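Local atomic coordinates of putative adhesin (Bacteroides thetaiotaomicron, PDB entry 4QDG), a protein that is probably a lipoprotein of the outer membrane that serves in pilus anchoring or adhesion, as a member of the FimB/Mfa2 family of fimbrillin-associated proteins. Residues A[274-277]-A[278-281]; A[19-22]-A[23-26]; A[42-45]-A[46-50]. One frame throughout, in Å; residues are numbered along the deposited sequence.

All three are contacts within one short run of chain: a helix-to-strand junction, the exit from a strand and the tip of a hairpin. Interactions 1 and 2 lie near the centre of the molecule (centres about 9 and 13 Å from that of the chain) and touch: Arg-275, last residue of helix 269-275, gives NH1 to Asn-24 O at 2.8 Å. Interaction 3 stands apart on hairpin 38-44/49-55, its nearest atoms about 20 Å from interaction 1 and about 9 Å from interaction 2. The chemistry follows the place: a magnesium ion and a tryptophan face at the junction, an amide nitrogen over the face of a tyrosine in the loop, and an aspartate holding backbone N-H groups at the more exposed hairpin end.

Interaction 1. Residues A[274-277]-A[278-281]; sequences DRES and EWSM. With MG (magnesium ion), chain D.
Glu-276 lies with its aliphatic stem across one face of the Trp-279 indole. Its CG sits 3.6 Å from the centroid of the six-membered ring and only 4° off the ring normal, a CH-pi contact, while Glu-276 CB meets Trp-279 CZ2 at 3.6 Å. The two side chains run past each other in opposite directions. With CG anti to the backbone N (chi1 -174°) and a bend at chi2, the carboxylate swings round to the backbone of the next residues: Glu-278 N donates to Glu-276 OE2 at 3.1 Å, nearly straight at 163°, from the anti side and a little out of the carboxylate plane, and Ser-277 N adds a weak bond to the same oxygen. A water donates to both Ser-277 O and Glu-278 OE2, the latter at 2.7 Å. The carbonyl oxygen Glu-276 O binds the magnesium ion at 2.2 Å, alongside a second water.

Further out, Leu-273 O and Asn-151 OD1 also bind the metal. Asn-151 OD1 accepts from Trp-279 NE1, tying the indole to the metal shell, and Ser-277 OG is hydrogen-bonded to Lys-148 NZ. This is a magnesium site built where helix 269-275 ends and strand 278-285 begins beside strand 140-159.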
loop_
_atom_site.group_PDB
_atom_site.type_symbol
_atom_site.label_atom_id
_atom_site.label_comp_id
_atom_site.label_asym_id
_atom_site.label_seq_id
_atom_site.Cartn_x
_atom_site.Cartn_y
_atom_site.Cartn_z
ATOM N N ASP A 274 -4.070 1.002 -6.778
ATOM C CA ASP A 274 -3.289 1.988 -6.026
ATOM C C ASP A 274 -4.174 2.903 -5.201
ATOM O O ASP A 274 -3.830 3.150 -4.054
ATOM C CB ASP A 274 -2.383 2.837 -6.923
ATOM C CG ASP A 274 -1.374 2.080 -7.742
ATOM O OD1 ASP A 274 -0.793 1.121 -7.215
ATOM O OD2 ASP A 274 -1.116 2.498 -8.908
ATOM N N ARG A 275 -5.303 3.393 -5.744
ATOM C CA ARG A 275 -6.191 4.316 -4.999
ATOM C C ARG A 275 -6.833 3.664 -3.762
ATOM O O ARG A 275 -7.025 4.329 -2.763
ATOM C CB ARG A 275 -7.309 4.881 -5.885
ATOM C CG ARG A 275 -6.861 5.966 -6.825
ATOM C CD ARG A 275 -8.079 6.619 -7.451
ATOM N NE ARG A 275 -7.691 7.641 -8.415
ATOM C CZ ARG A 275 -7.456 8.921 -8.118
ATOM N NH1 ARG A 275 -7.613 9.365 -6.872
ATOM N NH2 ARG A 275 -7.088 9.770 -9.069
ATOM N N GLU A 276 -7.197 2.398 -3.861
ATOM C CA GLU A 276 -7.795 1.701 -2.746
ATOM C C GLU A 276 -6.714 0.998 -1.938
ATOM O O GLU A 276 -5.915 0.255 -2.498
ATOM C CB GLU A 276 -8.881 0.703 -3.200
ATOM C CG GLU A 276 -9.614 0.060 -2.023
ATOM C CD GLU A 276 -10.298 1.055 -1.109
ATOM O OE1 GLU A 276 -11.464 1.415 -1.395
ATOM O OE2 GLU A 276 -9.660 1.494 -0.122
ATOM N N SER A 277 -6.670 1.252 -0.631
ATOM C CA SER A 277 -5.665 0.639 0.248
ATOM C C SER A 277 -6.305 -0.174 1.407
ATOM O O SER A 277 -5.597 -0.854 2.150
ATOM C CB SER A 277 -4.742 1.716 0.810
ATOM O OG SER A 277 -5.476 2.617 1.629
ATOM N N GLU A 278 -7.624 -0.068 1.566
ATOM C CA GLU A 278 -8.386 -0.739 2.607
ATOM C C GLU A 278 -9.337 -1.670 1.927
ATOM O O GLU A 278 -10.221 -1.217 1.218
ATOM C CB GLU A 278 -9.101 0.273 3.539
ATOM C CG GLU A 278 -8.164 1.111 4.411
ATOM C CD GLU A 278 -7.343 0.410 5.488
ATOM O OE1 GLU A 278 -7.759 -0.677 5.951
ATOM O OE2 GLU A 278 -6.299 0.974 5.898
ATOM N N TRP A 279 -9.074 -2.984 2.036
ATOM C CA TRP A 279 -9.841 -4.027 1.363
ATOM C C TRP A 279 -10.483 -4.969 2.341
ATOM O O TRP A 279 -9.902 -5.270 3.389
ATOM C CB TRP A 279 -8.902 -4.840 0.460
ATOM C CG TRP A 279 -8.074 -4.032 -0.503
ATOM C CD1 TRP A 279 -6.804 -3.573 -0.309
ATOM C CD2 TRP A 279 -8.425 -3.687 -1.849
ATOM N NE1 TRP A 279 -6.360 -2.917 -1.430
ATOM C CE2 TRP A 279 -7.330 -2.978 -2.398
ATOM C CE3 TRP A 279 -9.586 -3.861 -2.632
ATOM C CZ2 TRP A 279 -7.340 -2.480 -3.710
ATOM C CZ3 TRP A 279 -9.598 -3.363 -3.928
ATOM C CH2 TRP A 279 -8.484 -2.677 -4.450
ATOM N N SER A 280 -11.655 -5.494 1.984
ATOM C CA SER A 280 -12.332 -6.490 2.807
ATOM C C SER A 280 -12.984 -7.504 1.905
ATOM O O SER A 280 -13.485 -7.153 0.826
ATOM C CB SER A 280 -13.309 -5.879 3.808
ATOM O OG SER A 280 -14.437 -5.274 3.208
HETATM N N MSE A 281 -12.868 -8.778 2.273
HETATM C CA MSE A 281 -13.418 -9.854 1.457
HETATM C C MSE A 281 -14.130 -10.868 2.321
HETATM O O MSE A 281 -13.521 -11.452 3.213
HETATM C CB MSE A 281 -12.325 -10.542 0.647
HETATM C CG MSE A 281 -11.514 -9.615 -0.222
HETATM SE SE MSE A 281 -10.093 -10.628 -1.096
HETATM C CE MSE A 281 -11.163 -11.456 -2.529
HETATM MG MG MG D . -3.762 -0.040 -2.950
HETATM O O HOH W 1 -4.065 0.465 4.427
HETATM O O HOH W 2 -2.374 1.240 -1.906
#

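Interaction 2. Residues A[19-22]-A[23-26]; sequences FIYD and YNME
A tight backbone turn, with an amide nitrogen of Asn-24 over the face of Tyr-21, carries the chain out of strand 15-20 into the loop that precedes helix 31-34. Tyr-23 is the centre of an inverse gamma turn, closed by a weak hydrogen bond from Asn-24 N to Asp-22 O at 2.9 Å. The turn folds Asn-24 back on the residues before it. Its ND2 comes over one face of the Tyr-21 ring, 3.8 Å above the plane and displaced toward the rim near CE2, with amide and ring planes almost perpendicular at 88°. Asn-24 CB packs 3.8 Å from Tyr-21 OH. At chi1 163° the Tyr-21 ring swings away from its own N and lies beside the carbonyl carbon, on the side where Asn-24 returns.

The same amide has two further partners: ND2 donates to Ala-28 O, and Asn-24 OD1 takes a weak bond from Glu-26 N at 3.3 Å. The first bond, with this weaker second one, should restrain the rotation of the amide.

Around the turn, Tyr-127 meets the Tyr-21 ring edge-to-face, and Lys-148 of strand 140-159 touches it as well. Tyr-23 packs on Met-147 of that strand and on Glu-271, Asp-274 and Arg-275 of helix 269-275, so the loop lies against both elements.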
loop_
_atom_site.group_PDB
_atom_site.type_symbol
_atom_site.label_atom_id
_atom_site.label_comp_id
_atom_site.label_asym_id
_atom_site.label_seq_id
_atom_site.Cartn_x
_atom_site.Cartn_y
_atom_site.Cartn_z
ATOM N N PHE A 19 3.440 18.950 -0.905
ATOM C CA PHE A 19 3.309 17.498 -0.950
ATOM C C PHE A 19 1.853 17.112 -0.711
ATOM O O PHE A 19 1.270 17.512 0.297
ATOM C CB PHE A 19 4.246 16.834 0.059
ATOM C CG PHE A 19 5.692 17.183 -0.159
ATOM C CD1 PHE A 19 6.253 18.310 0.436
ATOM C CD2 PHE A 19 6.504 16.391 -0.965
ATOM C CE1 PHE A 19 7.588 18.656 0.203
ATOM C CE2 PHE A 19 7.843 16.737 -1.182
ATOM C CZ PHE A 19 8.370 17.874 -0.603
ATOM N N ILE A 20 1.235 16.429 -1.674
ATOM C CA ILE A 20 -0.175 16.023 -1.524
ATOM C C ILE A 20 -0.333 14.507 -1.702
ATOM O O ILE A 20 0.493 13.870 -2.359
ATOM C CB ILE A 20 -1.147 16.809 -2.460
ATOM C CG1 ILE A 20 -1.055 16.372 -3.925
ATOM C CG2 ILE A 20 -0.950 18.327 -2.308
ATOM C CD1 ILE A 20 -2.269 16.740 -4.788
ATOM N N TYR A 21 -1.389 13.942 -1.077
ATOM C CA TYR A 21 -1.798 12.542 -1.225
ATOM C C TYR A 21 -3.319 12.548 -1.449
ATOM O O TYR A 21 -4.097 12.465 -0.501
ATOM C CB TYR A 21 -1.338 11.638 -0.052
ATOM C CG TYR A 21 -2.069 10.308 0.044
ATOM C CD1 TYR A 21 -2.083 9.409 -1.027
ATOM C CD2 TYR A 21 -2.808 9.976 1.183
ATOM C CE1 TYR A 21 -2.801 8.206 -0.958
ATOM C CE2 TYR A 21 -3.512 8.772 1.266
ATOM C CZ TYR A 21 -3.495 7.885 0.198
ATOM O OH TYR A 21 -4.186 6.698 0.307
ATOM N N ASP A 22 -3.723 12.738 -2.707
ATOM C CA ASP A 22 -5.129 12.731 -3.116
ATOM C C ASP A 22 -5.433 11.461 -3.979
ATOM O O ASP A 22 -6.570 11.275 -4.381
ATOM C CB ASP A 22 -5.533 14.057 -3.832
ATOM C CG ASP A 22 -5.057 14.284 -5.257
ATOM O OD1 ASP A 22 -4.536 13.327 -5.877
ATOM O OD2 ASP A 22 -5.261 15.400 -5.778
ATOM N N TYR A 23 -4.414 10.578 -4.220
ATOM C CA TYR A 23 -4.545 9.342 -5.008
ATOM C C TYR A 23 -5.204 8.211 -4.189
ATOM O O TYR A 23 -4.610 7.170 -3.891
ATOM C CB TYR A 23 -3.187 8.882 -5.546
ATOM C CG TYR A 23 -3.284 8.160 -6.870
ATOM C CD1 TYR A 23 -3.899 8.757 -7.971
ATOM C CD2 TYR A 23 -2.721 6.896 -7.043
ATOM C CE1 TYR A 23 -3.951 8.114 -9.208
ATOM C CE2 TYR A 23 -2.773 6.246 -8.278
ATOM C CZ TYR A 23 -3.368 6.871 -9.360
ATOM O OH TYR A 23 -3.416 6.257 -10.584
ATOM N N ASN A 24 -6.441 8.464 -3.815
ATOM C CA ASN A 24 -7.266 7.588 -3.017
ATOM C C ASN A 24 -8.692 7.622 -3.606
ATOM O O ASN A 24 -8.943 8.353 -4.565
ATOM C CB ASN A 24 -7.203 8.013 -1.534
ATOM C CG ASN A 24 -7.444 9.484 -1.289
ATOM O OD1 ASN A 24 -8.447 10.042 -1.710
ATOM N ND2 ASN A 24 -6.535 10.140 -0.593
HETATM N N MSE A 25 -9.598 6.793 -3.073
HETATM C CA MSE A 25 -10.969 6.641 -3.581
HETATM C C MSE A 25 -11.838 7.869 -3.270
HETATM O O MSE A 25 -12.900 8.040 -3.889
HETATM C CB MSE A 25 -11.618 5.346 -3.036
HETATM C CG MSE A 25 -10.914 4.081 -3.506
HETATM SE SE MSE A 25 -10.884 3.839 -5.489
HETATM C CE MSE A 25 -12.672 3.137 -5.738
ATOM N N GLU A 26 -11.371 8.745 -2.355
ATOM C CA GLU A 26 -12.065 9.978 -1.970
ATOM C C GLU A 26 -11.679 11.116 -2.881
ATOM O O GLU A 26 -12.344 12.149 -2.866
ATOM C CB GLU A 26 -11.755 10.359 -0.514
ATOM C CG GLU A 26 -12.291 9.368 0.519
ATOM C CD GLU A 26 -11.674 7.978 0.517
ATOM O OE1 GLU A 26 -10.432 7.874 0.653
ATOM O OE2 GLU A 26 -12.438 6.995 0.362
#

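Interaction 3. Residues A[42-45]-A[46-50]; sequences VYDE and NGNYV
Tyr-43 and Tyr-49 stand on the same side of the hairpin as an antiparallel non-hydrogen-bonded pair, yet their rings are not stacked. CE1 of Tyr-43 approaches CB of Tyr-49 at 4.2 Å and lies at the edge of the Tyr-49 ring. The Tyr-43 ring in turn has Asn-48 C and Tyr-49 N at its own edge, with CD1 3.6 Å from Tyr-49 N; across this contact the ring meets the backbone of 47-49 more than the other ring. Tyr-49 OH is hydrogen-bonded to Thr-52 OG1, and Tyr-43 packs on Val-79 of strand 75-82.

Val-42 and Val-50 are a second apolar pair, slanting across each other with CG1 of Val-42 3.9 Å from CB of Val-50. The Val-50 methyl CG2 rests against the backbone of Tyr-43 and Asp-44.

At the hairpin end, a chi1 of 59° sets Asp-44 CG between the backbone N and the carbonyl carbon and brings OD1 to the turn. Asn-48 N donates to Asp-44 OD1 at 3.0 Å, coming from above the carboxylate plane, and Asn-46 N adds a weak bond. The Asn-48 amide stands at 88° to the carboxylate, and Asn-48 CB lies 3.4 Å from Asp-44 OD2.

Gly-47 N to Asp-44 O closes a type I turn, and Asp-44 N to Asn-48 O makes it a 3:5 hairpin with a G1 bulge at Gly-47, whose left-handed backbone (phi 87°) turns the chain into the second strand. Val-50 N to Val-42 O continues the pairing. OD1, probably charged, takes one good and one weak N-H bond, which would favour the turn electrostatically, whereas the strands behind it add apolar packing to their backbone bonds.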
loop_
_atom_site.group_PDB
_atom_site.type_symbol
_atom_site.label_atom_id
_atom_site.label_comp_id
_atom_site.label_asym_id
_atom_site.label_seq_id
_atom_site.Cartn_x
_atom_site.Cartn_y
_atom_site.Cartn_z
ATOM N N VAL A 42 16.853 15.195 -4.156
ATOM C CA VAL A 42 17.109 16.174 -5.203
ATOM C C VAL A 42 18.104 15.585 -6.180
ATOM O O VAL A 42 19.185 15.167 -5.777
ATOM C CB VAL A 42 17.613 17.560 -4.647
ATOM C CG1 VAL A 42 17.709 18.610 -5.763
ATOM C CG2 VAL A 42 16.735 18.076 -3.504
ATOM N N TYR A 43 17.738 15.585 -7.465
ATOM C CA TYR A 43 18.582 15.146 -8.569
ATOM C C TYR A 43 18.679 16.271 -9.599
ATOM O O TYR A 43 17.735 17.042 -9.757
ATOM C CB TYR A 43 18.019 13.859 -9.227
ATOM C CG TYR A 43 17.960 12.675 -8.284
ATOM C CD1 TYR A 43 19.104 11.942 -7.981
ATOM C CD2 TYR A 43 16.767 12.300 -7.677
ATOM C CE1 TYR A 43 19.064 10.878 -7.081
ATOM C CE2 TYR A 43 16.712 11.224 -6.788
ATOM C CZ TYR A 43 17.861 10.506 -6.503
ATOM O OH TYR A 43 17.785 9.427 -5.649
ATOM N N ASP A 44 19.785 16.339 -10.336
ATOM C CA ASP A 44 19.898 17.338 -11.394
ATOM C C ASP A 44 19.184 16.815 -12.672
ATOM O O ASP A 44 18.614 15.716 -12.664
ATOM C CB ASP A 44 21.363 17.723 -11.667
ATOM C CG ASP A 44 22.303 16.606 -12.080
ATOM O OD1 ASP A 44 21.871 15.703 -12.856
ATOM O OD2 ASP A 44 23.492 16.670 -11.700
ATOM N N GLU A 45 19.249 17.589 -13.770
ATOM C CA GLU A 45 18.612 17.257 -15.051
ATOM C C GLU A 45 19.148 15.941 -15.633
ATOM O O GLU A 45 18.402 15.270 -16.338
ATOM C CB GLU A 45 18.811 18.418 -16.047
ATOM C CG GLU A 45 17.889 18.369 -17.255
ATOM C CD GLU A 45 17.872 19.602 -18.134
ATOM O OE1 GLU A 45 18.958 20.102 -18.505
ATOM O OE2 GLU A 45 16.756 20.022 -18.511
ATOM N N ASN A 46 20.415 15.568 -15.330
ATOM C CA ASN A 46 21.038 14.329 -15.825
ATOM C C ASN A 46 20.765 13.131 -14.913
ATOM O O ASN A 46 21.197 12.022 -15.220
ATOM C CB ASN A 46 22.555 14.519 -15.986
ATOM C CG ASN A 46 22.950 15.524 -17.036
ATOM O OD1 ASN A 46 23.836 16.358 -16.815
ATOM N ND2 ASN A 46 22.324 15.466 -18.201
ATOM N N GLY A 47 20.076 13.368 -13.802
ATOM C CA GLY A 47 19.753 12.348 -12.823
ATOM C C GLY A 47 20.809 12.103 -11.764
ATOM O O GLY A 47 20.770 11.070 -11.104
ATOM N N ASN A 48 21.758 13.028 -11.561
ATOM C CA ASN A 48 22.786 12.829 -10.532
ATOM C C ASN A 48 22.352 13.392 -9.203
ATOM O O ASN A 48 21.793 14.492 -9.147
ATOM C CB ASN A 48 24.136 13.427 -10.942
ATOM C CG ASN A 48 24.639 12.918 -12.272
ATOM O OD1 ASN A 48 24.859 13.700 -13.204
ATOM N ND2 ASN A 48 24.775 11.592 -12.409
ATOM N N TYR A 49 22.624 12.639 -8.122
ATOM C CA TYR A 49 22.307 13.007 -6.742
ATOM C C TYR A 49 22.810 14.412 -6.427
ATOM O O TYR A 49 23.938 14.761 -6.811
ATOM C CB TYR A 49 22.897 11.984 -5.744
ATOM C CG TYR A 49 22.617 12.335 -4.296
ATOM C CD1 TYR A 49 21.409 11.991 -3.694
ATOM C CD2 TYR A 49 23.529 13.078 -3.550
ATOM C CE1 TYR A 49 21.130 12.344 -2.373
ATOM C CE2 TYR A 49 23.253 13.454 -2.236
ATOM C CZ TYR A 49 22.059 13.070 -1.645
ATOM O OH TYR A 49 21.795 13.421 -0.346
ATOM N N VAL A 50 21.981 15.209 -5.711
ATOM C CA VAL A 50 22.324 16.581 -5.316
ATOM C C VAL A 50 22.186 16.703 -3.791
ATOM O O VAL A 50 23.131 17.155 -3.137
ATOM C CB VAL A 50 21.466 17.656 -6.079
ATOM C CG1 VAL A 50 21.662 19.064 -5.516
ATOM C CG2 VAL A 50 21.722 17.632 -7.587
#